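Side-chain contacts in CREG-like beta-barrel domain-containing protein (PDB 3DNH), which is of unknown function but belongs to the CREG-like, pyridoxamine 5'-phosphate oxidase-related beta-barrel family, whose wider clan includes FMN-binding proteins: residues T57-G62 with P69-A74; R81-D86 with G111-I116; L123-Y128 with T144-L149. One frame throughout, in Å; residues are numbered along the deposited sequence. Where two conformers were deposited one is given.

Contact 1 of 3, residues T57-G62 with P69-A74; sequences TATNIG and PFFFAA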
loop_
_atom_site.group_PDB
_atom_site.type_symbol
_atom_site.label_atom_id
_atom_site.label_comp_id
_atom_site.label_asym_id
_atom_site.label_seq_id
_atom_site.Cartn_x
_atom_site.Cartn_y
_atom_site.Cartn_z
ATOM N N THR A 57 -5.546 -2.523 -6.512
ATOM C CA THR A 57 -5.879 -3.259 -5.275
ATOM C C THR A 57 -4.641 -3.360 -4.387
ATOM O O THR A 57 -3.578 -2.855 -4.761
ATOM C CB THR A 57 -6.562 -4.675 -5.555
ATOM O OG1 THR A 57 -7.084 -5.202 -4.326
ATOM C CG2 THR A 57 -5.591 -5.690 -6.180
ATOM N N ALA A 58 -4.793 -3.963 -3.209
ATOM C CA ALA A 58 -3.680 -4.362 -2.359
ATOM C C ALA A 58 -3.597 -5.888 -2.302
ATOM O O ALA A 58 -4.624 -6.568 -2.198
ATOM C CB ALA A 58 -3.816 -3.783 -0.940
ATOM N N THR A 59 -2.380 -6.420 -2.345
ATOM C CA THR A 59 -2.204 -7.879 -2.320
ATOM C C THR A 59 -0.926 -8.261 -1.566
ATOM O O THR A 59 -0.138 -7.381 -1.225
ATOM C CB THR A 59 -2.246 -8.472 -3.767
ATOM O OG1 THR A 59 -2.548 -9.871 -3.713
ATOM C CG2 THR A 59 -0.951 -8.187 -4.585
ATOM N N ASN A 60 -0.758 -9.557 -1.295
ATOM C CA ASN A 60 0.412 -10.063 -0.594
ATOM C C ASN A 60 1.442 -10.536 -1.626
ATOM O O ASN A 60 1.088 -11.133 -2.645
ATOM C CB ASN A 60 0.025 -11.269 0.269
ATOM C CG ASN A 60 -1.094 -10.982 1.268
ATOM O OD1 ASN A 60 -1.110 -9.949 1.958
ATOM N ND2 ASN A 60 -1.990 -11.968 1.435
ATOM N N ILE A 61 2.710 -10.376 -1.310
ATOM C CA ILE A 61 3.825 -10.715 -2.220
ATOM C C ILE A 61 4.610 -11.938 -1.752
ATOM O O ILE A 61 5.131 -11.978 -0.586
ATOM C CB ILE A 61 4.791 -9.479 -2.308
ATOM C CG1 ILE A 61 4.126 -8.370 -3.139
ATOM C CG2 ILE A 61 6.135 -9.832 -2.963
ATOM C CD1 ILE A 61 3.795 -8.776 -4.604
ATOM N N GLY A 62 4.686 -12.943 -2.637
ATOM C CA GLY A 62 5.663 -14.037 -2.463
ATOM C C GLY A 62 6.933 -13.743 -3.284
ATOM O O GLY A 62 6.900 -12.939 -4.199
ATOM N N PRO A 69 8.922 -11.778 -7.905
ATOM C CA PRO A 69 7.708 -11.676 -7.120
ATOM C C PRO A 69 6.558 -12.475 -7.716
ATOM O O PRO A 69 6.421 -12.578 -8.944
ATOM C CB PRO A 69 7.374 -10.180 -7.149
ATOM C CG PRO A 69 8.519 -9.498 -7.737
ATOM C CD PRO A 69 9.178 -10.522 -8.629
ATOM N N PHE A 70 5.717 -13.036 -6.835
ATOM C CA PHE A 70 4.532 -13.739 -7.319
ATOM C C PHE A 70 3.406 -13.425 -6.359
ATOM O O PHE A 70 3.622 -12.971 -5.231
ATOM C CB PHE A 70 4.784 -15.269 -7.511
ATOM C CG PHE A 70 4.799 -16.084 -6.217
ATOM C CD1 PHE A 70 3.634 -16.702 -5.745
ATOM C CD2 PHE A 70 5.982 -16.259 -5.489
ATOM C CE1 PHE A 70 3.661 -17.494 -4.556
ATOM C CE2 PHE A 70 6.015 -17.013 -4.322
ATOM C CZ PHE A 70 4.840 -17.630 -3.850
ATOM N N PHE A 71 2.194 -13.674 -6.801
ATOM C CA PHE A 71 1.052 -13.325 -5.993
ATOM C C PHE A 71 -0.173 -14.139 -6.450
ATOM O O PHE A 71 -0.157 -14.794 -7.509
ATOM C CB PHE A 71 0.791 -11.805 -6.034
ATOM C CG PHE A 71 0.510 -11.269 -7.414
ATOM C CD1 PHE A 71 -0.800 -11.196 -7.895
ATOM C CD2 PHE A 71 1.550 -10.815 -8.225
ATOM C CE1 PHE A 71 -1.069 -10.692 -9.193
ATOM C CE2 PHE A 71 1.302 -10.311 -9.504
ATOM C CZ PHE A 71 -0.025 -10.245 -9.990
ATOM N N PHE A 72 -1.194 -14.074 -5.604
ATOM C CA PHE A 72 -2.427 -14.780 -5.816
ATOM C C PHE A 72 -3.546 -13.771 -5.951
ATOM O O PHE A 72 -3.495 -12.690 -5.333
ATOM C CB PHE A 72 -2.694 -15.721 -4.632
ATOM C CG PHE A 72 -4.132 -15.812 -4.246
ATOM C CD1 PHE A 72 -4.993 -16.680 -4.909
ATOM C CD2 PHE A 72 -4.632 -15.029 -3.201
ATOM C CE1 PHE A 72 -6.341 -16.763 -4.535
ATOM C CE2 PHE A 72 -5.986 -15.106 -2.824
ATOM C CZ PHE A 72 -6.835 -15.967 -3.496
ATOM N N ALA A 73 -4.555 -14.139 -6.742
ATOM C CA ALA A 73 -5.771 -13.342 -6.857
ATOM C C ALA A 73 -6.942 -14.312 -6.936
ATOM O O ALA A 73 -6.854 -15.300 -7.659
ATOM C CB ALA A 73 -5.755 -12.473 -8.089
ATOM N N ALA A 74 -8.011 -14.050 -6.183
ATOM C CA ALA A 74 -9.262 -14.816 -6.347
ATOM C C ALA A 74 -9.761 -14.597 -7.778
ATOM O O ALA A 74 -9.706 -13.475 -8.263
ATOM C CB ALA A 74 -10.290 -14.341 -5.349
HETATM O O HOH W 1 -1.101 -12.248 -3.311
HETATM O O HOH W 2 -4.936 -10.471 -4.916
#

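Contact 2 of 3, residues R81-D86 with G111-I116; sequences RNMETD and GRADRI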
loop_
_atom_site.group_PDB
_atom_site.type_symbol
_atom_site.label_atom_id
_atom_site.label_comp_id
_atom_site.label_asym_id
_atom_site.label_seq_id
_atom_site.Cartn_x
_atom_site.Cartn_y
_atom_site.Cartn_z
ATOM N N ARG A 81 -9.962 -10.436 -13.558
ATOM C CA ARG A 81 -10.605 -10.193 -14.834
ATOM C C ARG A 81 -9.729 -9.309 -15.709
ATOM O O ARG A 81 -9.489 -9.646 -16.883
ATOM C CB ARG A 81 -11.986 -9.526 -14.645
ATOM C CG ARG A 81 -12.964 -9.530 -15.883
ATOM C CD ARG A 81 -12.763 -8.348 -16.869
ATOM N NE ARG A 81 -12.585 -7.065 -16.158
ATOM C CZ ARG A 81 -13.573 -6.322 -15.683
ATOM N NH1 ARG A 81 -14.844 -6.702 -15.852
ATOM N NH2 ARG A 81 -13.297 -5.190 -15.045
ATOM N N ASN A 82 -9.295 -8.169 -15.160
ATOM C CA ASN A 82 -8.530 -7.189 -15.951
ATOM C C ASN A 82 -7.292 -7.848 -16.533
ATOM O O ASN A 82 -7.026 -7.735 -17.745
ATOM C CB ASN A 82 -8.152 -5.945 -15.129
ATOM C CG ASN A 82 -9.346 -5.074 -14.793
ATOM O OD1 ASN A 82 -10.399 -5.215 -15.395
ATOM N ND2 ASN A 82 -9.196 -4.184 -13.801
HETATM N N MSE A 83 -6.580 -8.578 -15.675
HETATM C CA MSE A 83 -5.390 -9.322 -16.063
HETATM C C MSE A 83 -5.627 -10.418 -17.126
HETATM O O MSE A 83 -4.755 -10.654 -17.948
HETATM C CB MSE A 83 -4.695 -9.895 -14.823
HETATM C CG MSE A 83 -4.010 -8.823 -13.975
HETATM SE SE MSE A 83 -2.972 -9.528 -12.472
HETATM C CE MSE A 83 -4.451 -10.115 -11.273
ATOM N N GLU A 84 -6.804 -11.056 -17.129
ATOM C CA GLU A 84 -7.201 -11.940 -18.256
ATOM C C GLU A 84 -7.214 -11.150 -19.559
ATOM O O GLU A 84 -6.657 -11.578 -20.561
ATOM C CB GLU A 84 -8.608 -12.547 -18.082
ATOM C CG GLU A 84 -8.726 -13.855 -17.312
ATOM C CD GLU A 84 -7.572 -14.855 -17.558
ATOM O OE1 GLU A 84 -7.750 -15.805 -18.360
ATOM O OE2 GLU A 84 -6.489 -14.701 -16.918
ATOM N N THR A 85 -7.865 -9.995 -19.527
ATOM C CA THR A 85 -8.035 -9.150 -20.710
ATOM C C THR A 85 -6.721 -8.494 -21.210
ATOM O O THR A 85 -6.535 -8.368 -22.416
ATOM C CB THR A 85 -9.156 -8.096 -20.494
ATOM O OG1 THR A 85 -8.831 -7.234 -19.399
ATOM C CG2 THR A 85 -10.503 -8.775 -20.194
ATOM N N ASP A 86 -5.817 -8.123 -20.287
ATOM C CA ASP A 86 -4.583 -7.379 -20.592
ATOM C C ASP A 86 -3.600 -7.602 -19.435
ATOM O O ASP A 86 -3.876 -7.208 -18.280
ATOM C CB ASP A 86 -4.915 -5.884 -20.732
ATOM C CG ASP A 86 -3.732 -5.031 -21.206
ATOM O OD1 ASP A 86 -2.554 -5.326 -20.912
ATOM O OD2 ASP A 86 -4.009 -4.012 -21.874
ATOM N N GLY A 111 5.499 -4.466 -15.443
ATOM C CA GLY A 111 5.704 -5.591 -16.379
ATOM C C GLY A 111 4.443 -6.354 -16.712
ATOM O O GLY A 111 3.374 -5.755 -16.840
ATOM N N ARG A 112 4.565 -7.674 -16.882
ATOM C CA ARG A 112 3.400 -8.521 -17.204
ATOM C C ARG A 112 3.095 -9.540 -16.120
ATOM O O ARG A 112 3.997 -10.045 -15.459
ATOM C CB ARG A 112 3.535 -9.180 -18.585
ATOM C CG ARG A 112 3.406 -8.180 -19.726
ATOM C CD ARG A 112 3.797 -8.741 -21.078
ATOM N NE ARG A 112 3.685 -7.657 -22.054
ATOM C CZ ARG A 112 2.548 -7.252 -22.627
ATOM N NH1 ARG A 112 2.575 -6.212 -23.455
ATOM N NH2 ARG A 112 1.391 -7.876 -22.387
ATOM N N ALA A 113 1.798 -9.763 -15.888
ATOM C CA ALA A 113 1.321 -10.789 -14.985
ATOM C C ALA A 113 1.219 -12.082 -15.770
ATOM O O ALA A 113 0.265 -12.262 -16.561
ATOM C CB ALA A 113 -0.036 -10.408 -14.460
ATOM N N ASP A 114 2.187 -12.974 -15.555
ATOM C CA ASP A 114 2.222 -14.266 -16.186
ATOM C C ASP A 114 1.572 -15.273 -15.244
ATOM O O ASP A 114 2.003 -15.462 -14.104
ATOM C CB ASP A 114 3.672 -14.705 -16.432
ATOM C CG ASP A 114 4.332 -13.988 -17.593
ATOM O OD1 ASP A 114 3.645 -13.655 -18.577
ATOM O OD2 ASP A 114 5.568 -13.763 -17.546
ATOM N N ARG A 115 0.579 -15.978 -15.742
ATOM C CA ARG A 115 -0.024 -17.038 -14.969
ATOM C C ARG A 115 0.955 -18.204 -14.722
ATOM O O ARG A 115 1.588 -18.725 -15.651
ATOM C CB ARG A 115 -1.286 -17.486 -15.689
ATOM C CG ARG A 115 -2.271 -18.107 -14.775
ATOM C CD ARG A 115 -3.265 -17.120 -14.190
ATOM N NE ARG A 115 -4.396 -17.965 -13.864
ATOM C CZ ARG A 115 -5.432 -18.173 -14.667
ATOM N NH1 ARG A 115 -5.531 -17.525 -15.815
ATOM N NH2 ARG A 115 -6.383 -19.011 -14.301
ATOM N N ILE A 116 1.126 -18.566 -13.452
ATOM C CA ILE A 116 1.937 -19.711 -13.096
ATOM C C ILE A 116 1.212 -21.003 -13.543
ATOM O O ILE A 116 0.050 -21.206 -13.184
ATOM C CB ILE A 116 2.249 -19.704 -11.586
ATOM C CG1 ILE A 116 3.210 -18.534 -11.250
ATOM C CG2 ILE A 116 2.852 -21.041 -11.133
ATOM C CD1 ILE A 116 3.571 -18.409 -9.791
HETATM O O HOH W 3 -2.531 -12.527 -16.769
#

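Contact 3 of 3, residues L123-Y128 with T144-L149; sequences LAIARY and TRLYRL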
loop_
_atom_site.group_PDB
_atom_site.type_symbol
_atom_site.label_atom_id
_atom_site.label_comp_id
_atom_site.label_asym_id
_atom_site.label_seq_id
_atom_site.Cartn_x
_atom_site.Cartn_y
_atom_site.Cartn_z
ATOM N N LEU A 123 4.107 -25.952 -5.327
ATOM C CA LEU A 123 5.289 -25.264 -4.804
ATOM C C LEU A 123 4.987 -23.823 -4.414
ATOM O O LEU A 123 5.395 -23.376 -3.343
ATOM C CB LEU A 123 6.411 -25.310 -5.836
ATOM C CG LEU A 123 7.771 -24.761 -5.453
ATOM C CD1 LEU A 123 8.370 -25.443 -4.193
ATOM C CD2 LEU A 123 8.597 -24.980 -6.715
ATOM N N ALA A 124 4.246 -23.112 -5.266
ATOM C CA ALA A 124 3.958 -21.704 -5.043
ATOM C C ALA A 124 3.069 -21.545 -3.807
ATOM O O ALA A 124 3.217 -20.598 -3.023
ATOM C CB ALA A 124 3.303 -21.078 -6.305
ATOM N N ILE A 125 2.162 -22.496 -3.621
ATOM C CA ILE A 125 1.295 -22.551 -2.425
ATOM C C ILE A 125 2.102 -22.663 -1.153
ATOM O O ILE A 125 1.875 -21.945 -0.180
ATOM C CB ILE A 125 0.313 -23.789 -2.476
ATOM C CG1 ILE A 125 -0.779 -23.553 -3.520
ATOM C CG2 ILE A 125 -0.354 -24.065 -1.119
ATOM C CD1 ILE A 125 -1.494 -22.297 -3.279
ATOM N N ALA A 126 3.016 -23.605 -1.120
ATOM C CA ALA A 126 3.758 -23.806 0.104
ATOM C C ALA A 126 4.630 -22.550 0.410
ATOM O O ALA A 126 4.667 -22.068 1.554
ATOM C CB ALA A 126 4.589 -25.060 0.014
ATOM N N ARG A 127 5.252 -21.999 -0.628
ATOM C CA ARG A 127 6.041 -20.762 -0.478
ATOM C C ARG A 127 5.218 -19.580 0.042
ATOM O O ARG A 127 5.668 -18.816 0.905
ATOM C CB ARG A 127 6.681 -20.379 -1.797
ATOM C CG ARG A 127 7.873 -21.167 -2.161
ATOM C CD ARG A 127 8.227 -20.887 -3.621
ATOM N NE ARG A 127 9.423 -21.622 -4.024
ATOM C CZ ARG A 127 9.925 -21.658 -5.255
ATOM N NH1 ARG A 127 9.303 -21.043 -6.270
ATOM N NH2 ARG A 127 11.054 -22.348 -5.463
ATOM N N TYR A 128 3.997 -19.438 -0.476
ATOM C CA TYR A 128 3.124 -18.373 -0.069
ATOM C C TYR A 128 2.614 -18.508 1.374
ATOM O O TYR A 128 2.615 -17.539 2.134
ATOM C CB TYR A 128 1.932 -18.368 -1.022
ATOM C CG TYR A 128 1.062 -17.147 -0.973
ATOM C CD1 TYR A 128 1.311 -16.055 -1.816
ATOM C CD2 TYR A 128 -0.069 -17.120 -0.175
ATOM C CE1 TYR A 128 0.476 -14.937 -1.807
ATOM C CE2 TYR A 128 -0.918 -16.034 -0.161
ATOM C CZ TYR A 128 -0.650 -14.944 -0.994
ATOM O OH TYR A 128 -1.531 -13.881 -0.999
ATOM N N THR A 144 -8.898 -20.008 -7.122
ATOM C CA THR A 144 -7.646 -19.338 -6.750
ATOM C C THR A 144 -6.776 -19.251 -8.017
ATOM O O THR A 144 -6.653 -20.236 -8.751
ATOM C CB THR A 144 -6.893 -20.045 -5.546
ATOM O OG1 THR A 144 -6.196 -21.228 -5.973
ATOM C CG2 THR A 144 -7.824 -20.436 -4.438
ATOM N N ARG A 145 -6.225 -18.065 -8.291
ATOM C CA ARG A 145 -5.326 -17.831 -9.451
ATOM C C ARG A 145 -3.944 -17.356 -8.998
ATOM O O ARG A 145 -3.825 -16.526 -8.111
ATOM C CB ARG A 145 -5.917 -16.819 -10.429
ATOM C CG ARG A 145 -7.159 -17.329 -11.148
ATOM C CD ARG A 145 -7.501 -16.524 -12.367
ATOM N NE ARG A 145 -8.799 -16.968 -12.866
ATOM C CZ ARG A 145 -9.574 -16.261 -13.680
ATOM N NH1 ARG A 145 -9.177 -15.071 -14.119
ATOM N NH2 ARG A 145 -10.747 -16.749 -14.054
ATOM N N LEU A 146 -2.913 -17.874 -9.641
ATOM C CA LEU A 146 -1.539 -17.652 -9.223
ATOM C C LEU A 146 -0.742 -16.995 -10.364
ATOM O O LEU A 146 -0.766 -17.479 -11.490
ATOM C CB LEU A 146 -0.968 -19.012 -8.923
ATOM C CG LEU A 146 0.077 -19.233 -7.857
ATOM C CD1 LEU A 146 0.282 -18.026 -6.948
ATOM C CD2 LEU A 146 -0.392 -20.483 -7.095
ATOM N N TYR A 147 -0.020 -15.917 -10.072
ATOM C CA TYR A 147 0.680 -15.147 -11.133
ATOM C C TYR A 147 2.092 -14.816 -10.715
ATOM O O TYR A 147 2.309 -14.571 -9.569
ATOM C CB TYR A 147 0.011 -13.804 -11.313
ATOM C CG TYR A 147 -1.468 -13.827 -11.550
ATOM C CD1 TYR A 147 -1.989 -13.696 -12.842
ATOM C CD2 TYR A 147 -2.351 -13.881 -10.472
ATOM C CE1 TYR A 147 -3.376 -13.666 -13.057
ATOM C CE2 TYR A 147 -3.680 -13.876 -10.667
ATOM C CZ TYR A 147 -4.200 -13.762 -11.956
ATOM O OH TYR A 147 -5.542 -13.736 -12.093
ATOM N N ARG A 148 3.048 -14.748 -11.643
ATOM C CA ARG A 148 4.306 -14.085 -11.284
ATOM C C ARG A 148 4.528 -12.848 -12.146
ATOM O O ARG A 148 4.033 -12.749 -13.292
ATOM C CB ARG A 148 5.525 -15.058 -11.250
ATOM C CG ARG A 148 5.766 -15.756 -12.536
ATOM C CD ARG A 148 7.108 -16.517 -12.579
ATOM N NE ARG A 148 7.137 -17.696 -11.734
ATOM C CZ ARG A 148 6.792 -18.929 -12.123
ATOM N NH1 ARG A 148 6.356 -19.183 -13.356
ATOM N NH2 ARG A 148 6.856 -19.922 -11.257
ATOM N N LEU A 149 5.217 -11.885 -11.557
ATOM C CA LEU A 149 5.524 -10.654 -12.240
ATOM C C LEU A 149 6.686 -10.916 -13.180
ATOM O O LEU A 149 7.737 -11.408 -12.750
ATOM C CB LEU A 149 5.863 -9.535 -11.234
ATOM C CG LEU A 149 6.318 -8.221 -11.879
ATOM C CD1 LEU A 149 5.265 -7.609 -12.788
ATOM C CD2 LEU A 149 6.740 -7.244 -10.786
#

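Contact 1 of 3, residues T57-G62 with P69-A74
G62 and F70 form an antiparallel hydrogen-bonded pair and bind each other twice: G62 N donates to F70 O at 2.8 Å, and F70 N returns a bond to G62 O at 2.9 Å. The two bonds differ in approach. G62 N lies only slightly tilted from the F70 carbonyl plane, whereas F70 N sits well above the plane of the G62 carbonyl. P69 CA adds a CA-H...O contact to G62 O at 3.3 Å, so that oxygen is met by two successive residues of 69-74.

The F70 side chain turns back toward its partner. With chi1 at 77°, CG lies between the backbone N and the carbonyl carbon, and G62 CA lies over one face of the ring, 3.9 Å from its centroid. This CH-pi contact is possible because G62 has no side chain to hold the ring off. F71, next along the strand, brings its CB to 3.5 Å from N60 O, while T59 CG2 approaches its ring obliquely.

Beyond this point the short strand segments diverge, their directions 118° apart, and water takes over from direct pairing. One water bonds T59 OG1, accepts from F72 N at 2.9 Å and donates to N60 O; a second connects T59 OG1 with F72 O.

The hairpin of strands 54-63 and 69-74 is thus part of the barrel wall, flanked by strand 41-47 and strand 144-157. Helix 121-131 packs on F70, while D100 and A101 of the second subunit hydrogen-bond the side-chain amide of N60.

Contact 2 of 3, residues R81-D86 with G111-I116
The E84 carboxylate and the R115 guanidinium meet with their planes 85° apart, nearly perpendicular. E84 OE2 approaches the guanidinium obliquely and forms a salt bridge with R115 NH1 at 3.2 Å, a single-point contact that does not pair the two groups side by side. Both chains bend at chi2 to get there, R115 at 91° and E84 at -37°. This pair is exposed, and R145, close to R115 and linked to E84 by a long, weak ion pair, adds a further positive charge. On the side of the helix away from the strand, the R81 guanidinium has N82 at its edge, in plane: R81 NE and R81 NH2 both donate to N82 OD1, the latter at 2.9 Å, and R81 NH2 also hydrogen-bonds T12 of the second subunit.

The contact sets helix 78-85 against strand 106-115 of the closed antiparallel barrel. Its buried half is apolar: the selenium of M83, a selenomethionine, rests 3.7 Å from A113 CB, and I89 of the adjoining strand 88-93 touches both side chains. Y147 and T46 also pack on M83. Between the apolar and charged pairs, one water donates to A113 O at 2.8 Å and to M83 O at 3.1 Å, tying the two backbones together where no direct hydrogen bond joins them.

Contact 3 of 3, residues L123-Y128 with T144-L149
The carbonyl oxygen of A124, the residue whose methyl meets L146 across the contact, accepts a helical hydrogen bond from Y128 N at 2.9 Å. One residue earlier, L123 O receives R127 N at 3.0 Å. These bonds belong to the helix alone; no hydrogen bond crosses to the strand, and the contact itself is made by aliphatic groups.

L146 reaches from the strand with its CD2 branch, which comes to 3.8 Å from A124 CB and touches I125 more loosely, 4.4 Å from I125 CD1. The CB of A124 is directed toward the strand, whereas I125 starts off to one side and brings its terminal methyl back. The L146 methyls are placed by a chi2 of only 11°, far from a staggered arrangement, so the exact positions of the two branches deserve caution. F70 of the adjacent strand lies against both A124 and L146 and extends the apolar patch.

Charged groups stand beside it. In R127 one face of the guanidinium lies over L123 CG, 3.7 Å from the plane, within the same helix. R148, on the strand, has its NH2 in salt bridges to E64 and E120; these acids probably ease the proximity of the two arginines, whose nitrogens R127 NH1 and R148 NH2 stay 5.7 Å apart.

Small alanine and branched aliphatic side chains thus seat helix 121-131 against strand 144-157, an arrangement of a helix packed on the wall of an antiparallel barrel, consistent with the pyridoxamine 5'-phosphate oxidase-like fold.

All three contacts involve the same six-stranded barrel, but at different depths. Contact 1 is wholly buried and joins two wall strands through backbone pairing, an aromatic face and waters; contacts 2 and 3 are partly buried and each set a helix against a strand. Contact 2 grades from an apolar pair to an exposed salt bridge, while contact 3 is purely aliphatic across its interface. Strand 144-157 links them: it hydrogen-bonds to 69-74 through F71 O and Y147 N, and to 111-116 through D114 O and R148 N. Contacts 1 and 2 also meet directly, F71 CZ lying 3.9 Å from M83 SE.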